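Local coordinates for ADP compounds hydrolase NudE (PDB 1VHZ), which hydrolyses ADP-ribose, NADH, Ap2A and Ap3A as a homodimeric Nudix hydrolase that uses magnesium or other divalent cations, at residues 13-18 with 41-46; 75-80 with 150-155; 159-164 with 174-179. All coordinates share one frame; numbering follows the deposited sequence.

Interaction 1: 13-18 with 41-46. With APR (adenosine-5-diphosphoribose), chain C.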
loop_
_atom_site.group_PDB
_atom_site.type_symbol
_atom_site.label_atom_id
_atom_site.label_comp_id
_atom_site.label_asym_id
_atom_site.label_seq_id
_atom_site.Cartn_x
_atom_site.Cartn_y
_atom_site.Cartn_z
ATOM N N LEU A 13 6.685 -5.213 25.958
ATOM C CA LEU A 13 6.625 -5.930 27.230
ATOM C C LEU A 13 6.311 -7.406 27.057
ATOM O O LEU A 13 6.793 -8.231 27.825
ATOM C CB LEU A 13 5.535 -5.324 28.136
ATOM C CG LEU A 13 5.717 -3.828 28.416
ATOM C CD1 LEU A 13 4.433 -3.216 28.954
ATOM C CD2 LEU A 13 6.913 -3.625 29.338
ATOM N N ASN A 14 5.437 -7.697 26.110
ATOM C CA ASN A 14 5.009 -9.053 25.843
ATOM C C ASN A 14 4.400 -9.168 24.444
ATOM O O ASN A 14 3.746 -8.251 23.963
ATOM C CB ASN A 14 3.922 -9.469 26.853
ATOM C CG ASN A 14 3.759 -10.976 26.923
ATOM O OD1 ASN A 14 4.726 -11.711 27.131
ATOM N ND2 ASN A 14 2.534 -11.427 26.751
ATOM N N VAL A 15 4.612 -10.329 23.844
ATOM C CA VAL A 15 4.089 -10.675 22.538
ATOM C C VAL A 15 3.398 -12.045 22.664
ATOM O O VAL A 15 4.036 -13.014 23.073
ATOM C CB VAL A 15 5.151 -10.800 21.442
ATOM C CG1 VAL A 15 4.493 -11.241 20.120
ATOM C CG2 VAL A 15 5.912 -9.502 21.247
ATOM N N GLU A 16 2.148 -12.097 22.242
ATOM C CA GLU A 16 1.381 -13.326 22.318
ATOM C C GLU A 16 0.541 -13.547 21.066
ATOM O O GLU A 16 -0.102 -12.633 20.564
ATOM C CB GLU A 16 0.466 -13.228 23.548
ATOM C CG GLU A 16 -0.471 -14.386 23.785
ATOM N N THR A 17 0.564 -14.778 20.557
ATOM C CA THR A 17 -0.260 -15.132 19.388
ATOM C C THR A 17 -1.690 -15.225 19.908
ATOM O O THR A 17 -1.923 -15.965 20.862
ATOM C CB THR A 17 0.199 -16.442 18.767
ATOM O OG1 THR A 17 1.495 -16.226 18.192
ATOM C CG2 THR A 17 -0.757 -16.939 17.690
ATOM N N VAL A 18 -2.610 -14.487 19.313
ATOM C CA VAL A 18 -3.973 -14.493 19.852
ATOM C C VAL A 18 -5.009 -14.991 18.879
ATOM O O VAL A 18 -6.204 -15.038 19.200
ATOM C CB VAL A 18 -4.269 -13.058 20.346
ATOM C CG1 VAL A 18 -4.699 -12.149 19.211
ATOM C CG2 VAL A 18 -5.268 -13.038 21.479
ATOM N N TYR A 41 -1.357 -3.465 21.429
ATOM C CA TYR A 41 -1.619 -3.353 19.999
ATOM C C TYR A 41 -1.735 -4.746 19.373
ATOM O O TYR A 41 -1.260 -5.729 19.938
ATOM C CB TYR A 41 -0.471 -2.644 19.284
ATOM C CG TYR A 41 -0.380 -1.146 19.363
ATOM C CD1 TYR A 41 0.527 -0.464 18.548
ATOM C CD2 TYR A 41 -1.166 -0.394 20.220
ATOM C CE1 TYR A 41 0.638 0.917 18.601
ATOM C CE2 TYR A 41 -1.067 0.981 20.293
ATOM C CZ TYR A 41 -0.164 1.625 19.477
ATOM O OH TYR A 41 -0.070 2.991 19.525
ATOM N N GLU A 42 -2.328 -4.789 18.186
ATOM C CA GLU A 42 -2.440 -6.067 17.482
ATOM C C GLU A 42 -1.756 -5.917 16.123
ATOM O O GLU A 42 -1.779 -4.833 15.545
ATOM C CB GLU A 42 -3.873 -6.516 17.322
ATOM C CG GLU A 42 -4.487 -7.162 18.545
ATOM C CD GLU A 42 -5.798 -7.858 18.237
ATOM O OE1 GLU A 42 -6.312 -7.672 17.111
ATOM O OE2 GLU A 42 -6.294 -8.579 19.123
ATOM N N ARG A 43 -1.120 -6.980 15.659
ATOM C CA ARG A 43 -0.437 -6.966 14.382
ATOM C C ARG A 43 -0.329 -8.399 13.839
ATOM O O ARG A 43 -0.516 -9.380 14.553
ATOM C CB ARG A 43 1.011 -6.422 14.469
ATOM C CG ARG A 43 1.900 -7.352 15.290
ATOM C CD ARG A 43 3.334 -6.870 15.392
ATOM N NE ARG A 43 4.164 -7.867 16.054
ATOM C CZ ARG A 43 5.361 -7.698 16.585
ATOM N NH1 ARG A 43 5.979 -8.736 17.135
ATOM N NH2 ARG A 43 5.963 -6.513 16.579
ATOM N N MET A 44 0.074 -8.435 12.578
ATOM C CA MET A 44 0.291 -9.730 11.932
ATOM C C MET A 44 1.703 -10.177 12.305
ATOM O O MET A 44 2.592 -9.326 12.433
ATOM C CB MET A 44 0.074 -9.646 10.431
ATOM C CG MET A 44 -0.977 -10.679 9.990
ATOM S SD MET A 44 -2.613 -10.202 10.539
ATOM C CE MET A 44 -3.287 -11.747 11.104
ATOM N N ARG A 45 1.884 -11.452 12.603
ATOM C CA ARG A 45 3.197 -11.949 12.976
ATOM C C ARG A 45 4.254 -11.466 11.978
ATOM O O ARG A 45 4.110 -11.630 10.779
ATOM C CB ARG A 45 3.213 -13.475 13.057
ATOM C CG ARG A 45 4.513 -14.041 13.600
ATOM C CD ARG A 45 4.326 -15.458 14.134
ATOM N NE ARG A 45 5.352 -15.795 15.115
ATOM C CZ ARG A 45 6.646 -15.952 14.861
ATOM N NH1 ARG A 45 7.119 -15.807 13.627
ATOM N NH2 ARG A 45 7.492 -16.257 15.842
ATOM N N PRO A 46 5.316 -10.868 12.499
ATOM C CA PRO A 46 6.408 -10.380 11.703
ATOM C C PRO A 46 7.090 -11.509 10.940
ATOM O O PRO A 46 7.366 -12.586 11.459
ATOM C CB PRO A 46 7.385 -9.746 12.687
ATOM C CG PRO A 46 6.651 -9.618 13.965
ATOM C CD PRO A 46 5.549 -10.641 13.954
HETATM N N1 APR C . -2.942 -2.074 17.108
HETATM C C2 APR C . -3.899 -1.306 17.799
HETATM N N3 APR C . -4.017 0.023 17.809
HETATM C C4 APR C . -3.041 0.674 17.021
HETATM C C5 APR C . -2.017 0.066 16.267
HETATM C C6 APR C . -1.972 -1.411 16.319
HETATM N N6 APR C . -1.061 -2.134 15.664
HETATM N N7 APR C . -1.253 1.026 15.624
HETATM C C8 APR C . -1.808 2.191 15.982
HETATM N N9 APR C . -2.880 2.028 16.818
HETATM C "C1'" APR C . -3.865 3.122 17.509
HETATM C "C2'" APR C . -3.012 4.039 18.431
HETATM O "O2'" APR C . -3.796 4.411 19.547
HETATM C "C3'" APR C . -2.689 5.319 17.574
HETATM O "O3'" APR C . -3.153 6.499 18.214
HETATM O "O4'" APR C . -4.312 3.986 16.507
HETATM C "C4'" APR C . -3.381 5.156 16.283
HETATM C "C5'" APR C . -4.181 6.378 16.058
#
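Val-15 and Val-18 of 13-18 reach across to Arg-43 and Glu-42 only loosely. The Arg-43 chain runs extended from CG to NE, which carries its guanidinium out to Val-15; NH1 of Arg-43 is 4.2 Å from both CG1 and CG2 of Val-15, and the side chains run at about a right angle. Val-18 likewise meets the carboxylate of Glu-42, CG1 to OE2 at 3.9 Å. Both valines are exposed. The wide spacing, 8.9 Å between the CA atoms of Val-18 and Glu-42, follows from the fold: 11-20 and 38-44 are the outer strands of a three-stranded antiparallel sheet, with 25-32 between them. Packing is much tighter where 41-46 meets ADP-ribose. The Tyr-41 ring lies over adenine, with C5 of the ligand 3.4 Å above the ring plane and offset toward its rim. Glu-42 N donates to adenine N1 (3.0 Å, 164°), and adenine N6 donates to Glu-42 O (2.8 Å, 156°), so backbone atoms read the base. The second subunit holds the polar ends: its Ser-21 OG and Leu-23 N bond Glu-42 OE1, its Arg-22 N bonds OE2, and its Glu-73 forms a salt bridge with Arg-43 NH2, while Arg-43 NE pairs with Glu-27 of its own chain.

Interaction 2: 75-80 with 150-155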
loop_
_atom_site.group_PDB
_atom_site.type_symbol
_atom_site.label_atom_id
_atom_site.label_comp_id
_atom_site.label_asym_id
_atom_site.label_seq_id
_atom_site.Cartn_x
_atom_site.Cartn_y
_atom_site.Cartn_z
ATOM N N TYR A 75 -11.900 -8.428 -10.309
ATOM C CA TYR A 75 -10.661 -8.648 -11.020
ATOM C C TYR A 75 -9.831 -7.378 -10.968
ATOM O O TYR A 75 -10.349 -6.302 -11.269
ATOM C CB TYR A 75 -10.920 -9.070 -12.468
ATOM C CG TYR A 75 -11.221 -10.552 -12.553
ATOM C CD1 TYR A 75 -12.525 -11.027 -12.540
ATOM C CD2 TYR A 75 -10.169 -11.470 -12.604
ATOM C CE1 TYR A 75 -12.775 -12.382 -12.615
ATOM C CE2 TYR A 75 -10.418 -12.818 -12.661
ATOM C CZ TYR A 75 -11.723 -13.275 -12.657
ATOM O OH TYR A 75 -11.970 -14.633 -12.711
ATOM N N GLU A 76 -8.571 -7.497 -10.517
ATOM C CA GLU A 76 -7.781 -6.255 -10.536
ATOM C C GLU A 76 -6.994 -6.223 -11.843
ATOM O O GLU A 76 -6.972 -7.228 -12.560
ATOM C CB GLU A 76 -7.008 -6.026 -9.288
ATOM C CG GLU A 76 -5.900 -6.851 -8.818
ATOM C CD GLU A 76 -5.233 -6.467 -7.512
ATOM O OE1 GLU A 76 -5.089 -7.381 -6.665
ATOM O OE2 GLU A 76 -4.787 -5.315 -7.314
ATOM N N LEU A 77 -6.586 -5.046 -12.267
ATOM C CA LEU A 77 -5.779 -4.837 -13.451
ATOM C C LEU A 77 -4.441 -4.303 -12.888
ATOM O O LEU A 77 -4.494 -3.339 -12.098
ATOM C CB LEU A 77 -6.337 -3.786 -14.397
ATOM C CG LEU A 77 -5.393 -3.348 -15.534
ATOM C CD1 LEU A 77 -5.066 -4.520 -16.450
ATOM C CD2 LEU A 77 -6.001 -2.206 -16.347
ATOM N N GLY A 78 -3.329 -4.953 -13.171
ATOM C CA GLY A 78 -2.087 -4.439 -12.595
ATOM C C GLY A 78 -0.860 -5.253 -12.948
ATOM O O GLY A 78 -0.837 -6.006 -13.909
ATOM N N PHE A 79 0.179 -5.049 -12.153
ATOM C CA PHE A 79 1.452 -5.707 -12.348
ATOM C C PHE A 79 1.511 -7.047 -11.621
ATOM O O PHE A 79 0.919 -7.242 -10.564
ATOM C CB PHE A 79 2.597 -4.796 -11.890
ATOM C CG PHE A 79 2.562 -3.449 -12.570
ATOM C CD1 PHE A 79 2.350 -2.292 -11.842
ATOM C CD2 PHE A 79 2.717 -3.357 -13.950
ATOM C CE1 PHE A 79 2.322 -1.055 -12.475
ATOM C CE2 PHE A 79 2.683 -2.131 -14.584
ATOM C CZ PHE A 79 2.489 -0.970 -13.850
ATOM N N SER A 80 2.206 -7.963 -12.251
ATOM C CA SER A 80 2.417 -9.318 -11.721
ATOM C C SER A 80 3.159 -9.223 -10.409
ATOM O O SER A 80 4.073 -8.406 -10.212
ATOM C CB SER A 80 3.129 -10.099 -12.845
ATOM O OG SER A 80 4.032 -11.035 -12.303
ATOM N N VAL A 150 -2.651 -7.700 -20.605
ATOM C CA VAL A 150 -3.088 -6.451 -21.222
ATOM C C VAL A 150 -1.860 -5.615 -21.610
ATOM O O VAL A 150 -1.021 -5.302 -20.749
ATOM C CB VAL A 150 -3.994 -5.606 -20.325
ATOM C CG1 VAL A 150 -4.431 -4.325 -21.060
ATOM C CG2 VAL A 150 -5.233 -6.363 -19.871
ATOM N N ARG A 151 -1.715 -5.327 -22.889
ATOM C CA ARG A 151 -0.612 -4.499 -23.372
ATOM C C ARG A 151 -1.047 -3.030 -23.271
ATOM O O ARG A 151 -2.124 -2.677 -23.751
ATOM C CB ARG A 151 -0.233 -4.882 -24.807
ATOM C CG ARG A 151 0.722 -6.080 -24.792
ATOM C CD ARG A 151 0.722 -6.820 -26.123
ATOM N NE ARG A 151 2.062 -7.333 -26.414
ATOM C CZ ARG A 151 2.698 -8.276 -25.734
ATOM N NH1 ARG A 151 2.141 -8.866 -24.682
ATOM N NH2 ARG A 151 3.919 -8.630 -26.109
ATOM N N TRP A 152 -0.270 -2.229 -22.571
ATOM C CA TRP A 152 -0.586 -0.828 -22.337
ATOM C C TRP A 152 0.579 0.057 -22.757
ATOM O O TRP A 152 1.683 -0.091 -22.235
ATOM C CB TRP A 152 -0.875 -0.634 -20.837
ATOM C CG TRP A 152 -1.675 0.605 -20.568
ATOM C CD1 TRP A 152 -1.232 1.903 -20.565
ATOM C CD2 TRP A 152 -3.069 0.641 -20.236
ATOM N NE1 TRP A 152 -2.271 2.753 -20.259
ATOM C CE2 TRP A 152 -3.409 1.995 -20.046
ATOM C CE3 TRP A 152 -4.051 -0.343 -20.077
ATOM C CZ2 TRP A 152 -4.710 2.388 -19.719
ATOM C CZ3 TRP A 152 -5.350 0.037 -19.751
ATOM C CH2 TRP A 152 -5.653 1.411 -19.584
ATOM N N PRO A 153 0.324 0.962 -23.692
ATOM C CA PRO A 153 1.358 1.814 -24.223
ATOM C C PRO A 153 1.981 2.718 -23.178
ATOM O O PRO A 153 1.275 3.393 -22.433
ATOM C CB PRO A 153 0.695 2.608 -25.328
ATOM C CG PRO A 153 -0.722 2.214 -25.388
ATOM C CD PRO A 153 -0.985 1.166 -24.347
ATOM N N LEU A 154 3.312 2.799 -23.202
ATOM C CA LEU A 154 4.054 3.645 -22.280
ATOM C C LEU A 154 3.645 5.104 -22.424
ATOM O O LEU A 154 3.524 5.838 -21.440
ATOM C CB LEU A 154 5.570 3.578 -22.590
ATOM C CG LEU A 154 6.297 2.296 -22.192
ATOM C CD1 LEU A 154 7.799 2.439 -22.456
ATOM C CD2 LEU A 154 6.046 1.960 -20.735
ATOM N N ALA A 155 3.442 5.516 -23.672
ATOM C CA ALA A 155 3.050 6.869 -24.015
ATOM C C ALA A 155 1.746 7.279 -23.351
ATOM O O ALA A 155 1.515 8.479 -23.170
ATOM C CB ALA A 155 2.970 7.036 -25.544
#
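The indole NE1 of Trp-152, whose six-membered ring meets Leu-77, is hydrogen-bonded to the backbone O of His-156, which ties the ring to the turn that follows its own strand. Both segments belong to the mixed beta sheet of the Nudix fold, and both of their strands, 74-78 and 149-153, pair antiparallel with strand 61-69: the backbones of Glu-76 and Gly-78 are hydrogen-bonded to those of Glu-67 and Ile-65, and that of Val-150 to Leu-64. They do not pair with each other. The CA atoms of Leu-77 and Val-150, the nearest across the contact, are 8.4 Å apart, too far for backbone bonding, and side chains alone close the gap. Leu-77 does so with its two methyls. Its CG stands anti to the backbone N (chi1 169°), and the fork then sends CD1 to Val-150 and CD2 to the six-membered ring of Trp-152, touching CZ3 at 4.1 Å from an oblique direction. Further along 75-80, Ser-80 OG is hydrogen-bonded to OE1 of Glu-101, a residue that by similarity binds the divalent metal, although the Leu-77 side chain is itself about 12 Å from that of Glu-101. On Val-150 the touching branch is CG2, 3.9 Å from CD1 of Leu-77, with CB behind it at 4.2 Å from the same methyl.

Interaction 3: 159-164 with 174-179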
loop_
_atom_site.group_PDB
_atom_site.type_symbol
_atom_site.label_atom_id
_atom_site.label_comp_id
_atom_site.label_asym_id
_atom_site.label_seq_id
_atom_site.Cartn_x
_atom_site.Cartn_y
_atom_site.Cartn_z
ATOM N N ASP A 159 -2.759 6.960 -18.106
ATOM C CA ASP A 159 -4.208 6.743 -18.197
ATOM C C ASP A 159 -4.647 5.617 -17.258
ATOM O O ASP A 159 -5.849 5.507 -16.940
ATOM C CB ASP A 159 -4.660 6.397 -19.604
ATOM C CG ASP A 159 -4.340 7.396 -20.681
ATOM O OD1 ASP A 159 -3.985 8.546 -20.359
ATOM O OD2 ASP A 159 -4.426 7.034 -21.878
ATOM N N LEU A 160 -3.743 4.745 -16.798
ATOM C CA LEU A 160 -4.120 3.658 -15.898
ATOM C C LEU A 160 -4.773 4.152 -14.610
ATOM O O LEU A 160 -5.564 3.442 -13.977
ATOM C CB LEU A 160 -2.910 2.778 -15.557
ATOM C CG LEU A 160 -2.508 1.747 -16.636
ATOM C CD1 LEU A 160 -1.083 1.283 -16.415
ATOM C CD2 LEU A 160 -3.484 0.570 -16.643
ATOM N N LEU A 161 -4.507 5.386 -14.210
ATOM C CA LEU A 161 -5.061 6.044 -13.046
ATOM C C LEU A 161 -6.542 6.363 -13.184
ATOM O O LEU A 161 -7.149 6.874 -12.227
ATOM C CB LEU A 161 -4.294 7.365 -12.809
ATOM C CG LEU A 161 -3.112 7.368 -11.856
ATOM C CD1 LEU A 161 -2.578 5.997 -11.521
ATOM C CD2 LEU A 161 -2.000 8.295 -12.347
ATOM N N GLU A 162 -7.124 6.163 -14.367
ATOM C CA GLU A 162 -8.547 6.387 -14.578
ATOM C C GLU A 162 -9.295 5.062 -14.448
ATOM O O GLU A 162 -10.519 4.990 -14.570
ATOM C CB GLU A 162 -8.835 7.045 -15.922
ATOM C CG GLU A 162 -8.339 8.491 -16.003
ATOM C CD GLU A 162 -9.011 9.378 -14.971
ATOM O OE1 GLU A 162 -8.447 10.429 -14.624
ATOM O OE2 GLU A 162 -10.118 9.039 -14.481
ATOM N N ASP A 163 -8.546 3.976 -14.221
ATOM C CA ASP A 163 -9.200 2.671 -14.045
ATOM C C ASP A 163 -9.183 2.271 -12.580
ATOM O O ASP A 163 -8.138 1.910 -12.028
ATOM C CB ASP A 163 -8.494 1.591 -14.873
ATOM C CG ASP A 163 -9.254 0.290 -14.901
ATOM O OD1 ASP A 163 -8.927 -0.550 -15.770
ATOM O OD2 ASP A 163 -10.181 0.079 -14.082
ATOM N N PRO A 164 -10.334 2.264 -11.921
ATOM C CA PRO A 164 -10.442 1.866 -10.530
ATOM C C PRO A 164 -9.888 0.483 -10.249
ATOM O O PRO A 164 -9.427 0.227 -9.122
ATOM C CB PRO A 164 -11.944 1.951 -10.226
ATOM C CG PRO A 164 -12.433 2.954 -11.225
ATOM C CD PRO A 164 -11.655 2.659 -12.490
ATOM N N ALA A 174 4.338 1.882 -8.116
ATOM C CA ALA A 174 5.157 1.294 -9.155
ATOM C C ALA A 174 5.076 2.086 -10.459
ATOM O O ALA A 174 6.091 2.330 -11.106
ATOM C CB ALA A 174 4.758 -0.161 -9.424
ATOM N N LEU A 175 3.858 2.420 -10.872
ATOM C CA LEU A 175 3.625 3.157 -12.099
ATOM C C LEU A 175 4.440 4.448 -12.144
ATOM O O LEU A 175 5.180 4.684 -13.085
ATOM C CB LEU A 175 2.126 3.492 -12.202
ATOM C CG LEU A 175 1.723 4.202 -13.486
ATOM C CD1 LEU A 175 1.830 3.254 -14.677
ATOM C CD2 LEU A 175 0.338 4.816 -13.361
ATOM N N PHE A 176 4.345 5.262 -11.099
ATOM C CA PHE A 176 5.078 6.515 -10.994
ATOM C C PHE A 176 6.587 6.284 -10.870
ATOM O O PHE A 176 7.359 7.082 -11.402
ATOM C CB PHE A 176 4.581 7.313 -9.774
ATOM C CG PHE A 176 3.334 8.128 -9.979
ATOM C CD1 PHE A 176 2.147 7.774 -9.374
ATOM C CD2 PHE A 176 3.358 9.279 -10.767
ATOM C CE1 PHE A 176 1.000 8.548 -9.518
ATOM C CE2 PHE A 176 2.212 10.043 -10.932
ATOM C CZ PHE A 176 1.027 9.683 -10.307
ATOM N N LEU A 177 7.040 5.242 -10.182
ATOM C CA LEU A 177 8.475 4.986 -10.049
ATOM C C LEU A 177 9.092 4.572 -11.381
ATOM O O LEU A 177 10.185 5.011 -11.733
ATOM C CB LEU A 177 8.762 3.944 -8.961
ATOM C CG LEU A 177 8.522 4.451 -7.522
ATOM C CD1 LEU A 177 8.342 3.282 -6.570
ATOM C CD2 LEU A 177 9.634 5.385 -7.062
ATOM N N VAL A 178 8.379 3.767 -12.165
ATOM C CA VAL A 178 8.874 3.340 -13.473
ATOM C C VAL A 178 8.929 4.508 -14.442
ATOM O O VAL A 178 9.863 4.702 -15.229
ATOM C CB VAL A 178 7.990 2.198 -14.002
ATOM C CG1 VAL A 178 8.331 1.906 -15.463
ATOM C CG2 VAL A 178 8.195 0.947 -13.139
ATOM N N ARG A 179 7.901 5.354 -14.398
ATOM C CA ARG A 179 7.872 6.546 -15.257
ATOM C C ARG A 179 9.055 7.456 -14.926
ATOM O O ARG A 179 9.664 8.001 -15.844
ATOM C CB ARG A 179 6.569 7.288 -15.026
ATOM C CG ARG A 179 6.381 8.526 -15.951
ATOM C CD ARG A 179 5.526 9.452 -15.128
ATOM N NE ARG A 179 4.680 10.424 -15.746
ATOM C CZ ARG A 179 4.187 11.423 -14.977
ATOM N NH1 ARG A 179 3.401 12.337 -15.506
ATOM N NH2 ARG A 179 4.513 11.459 -13.682
#
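Leu-160 and Leu-175 mark the closest backbone approach, with their CA atoms 8.6 Å apart, so the two segments meet through side chains. Residues 159-162 form a 3-10 turn, as the hydrogen bonds from Glu-162 N to Asp-159 O (2.9 Å) and from Asp-163 N to Leu-160 O (3.0 Å) establish, each spanning three residues. Residues 174-179 are regular alpha helix: Val-178 N reaches Ala-174 O, four residues back, at 2.9 Å. From the turn, Leu-160 and Leu-161 both direct their CB atoms toward the helix, where Leu-175 receives them with separate methyls. Its CG is anti to the backbone N (chi1 -177°), and the fork beyond offers CD1 to CD1 of Leu-160 at 3.9 Å and CD2 to CD1 of Leu-161 at 3.6 Å. In both pairs the side chains cross obliquely. The second is the tightest of the three contacts, and Leu-161 adopts an unusual conformation there, with chi1 at -94° and chi2 nearly eclipsed at 16°, which may mean strain or an imperfectly fitted side chain. Its other methyl, CD2, approaches the outer end of the Phe-176 ring, 3.9 Å from CZ, and the two side chains run at about a right angle. The same ring meets Phe-176 of the second subunit with the planes almost parallel, and Arg-179 forms a salt bridge with Glu-180 of that subunit. Leu-161 O accepts from Asn-167 ND2 and from Lys-113 NZ of the second subunit. On the sheet side, Ala-174 and Val-178 rest on Met-53 and Val-55 of strand 51-58. A C-terminal helix packed on the mixed sheet, with the preceding 3-10 turn packed against it, belongs to the alpha/beta/alpha sandwich of the Nudix fold.

In the fold
Interactions 2 and 3 adjoin, their centres about 9 Å apart: Leu-160 packs on Leu-77 and Trp-152, and Ala-174 on Phe-79, so sheet strands, 3-10 turn and helix 169-184 share one apolar region. Interaction 1 lies across the chain's centre, about 35 Å from interaction 3 and 37 Å from interaction 2 between centres. Its chemistry differs accordingly. Exposed valines there face charged groups, and the substrate's adenine is bound alongside, whereas the contacts across 2 and 3 are purely apolar. Interaction 3 is the buried one; 1 and 2 are only partly buried. All three touch the second subunit, interaction 1 through several polar bonds and interaction 3 through both ring and salt-bridge contacts.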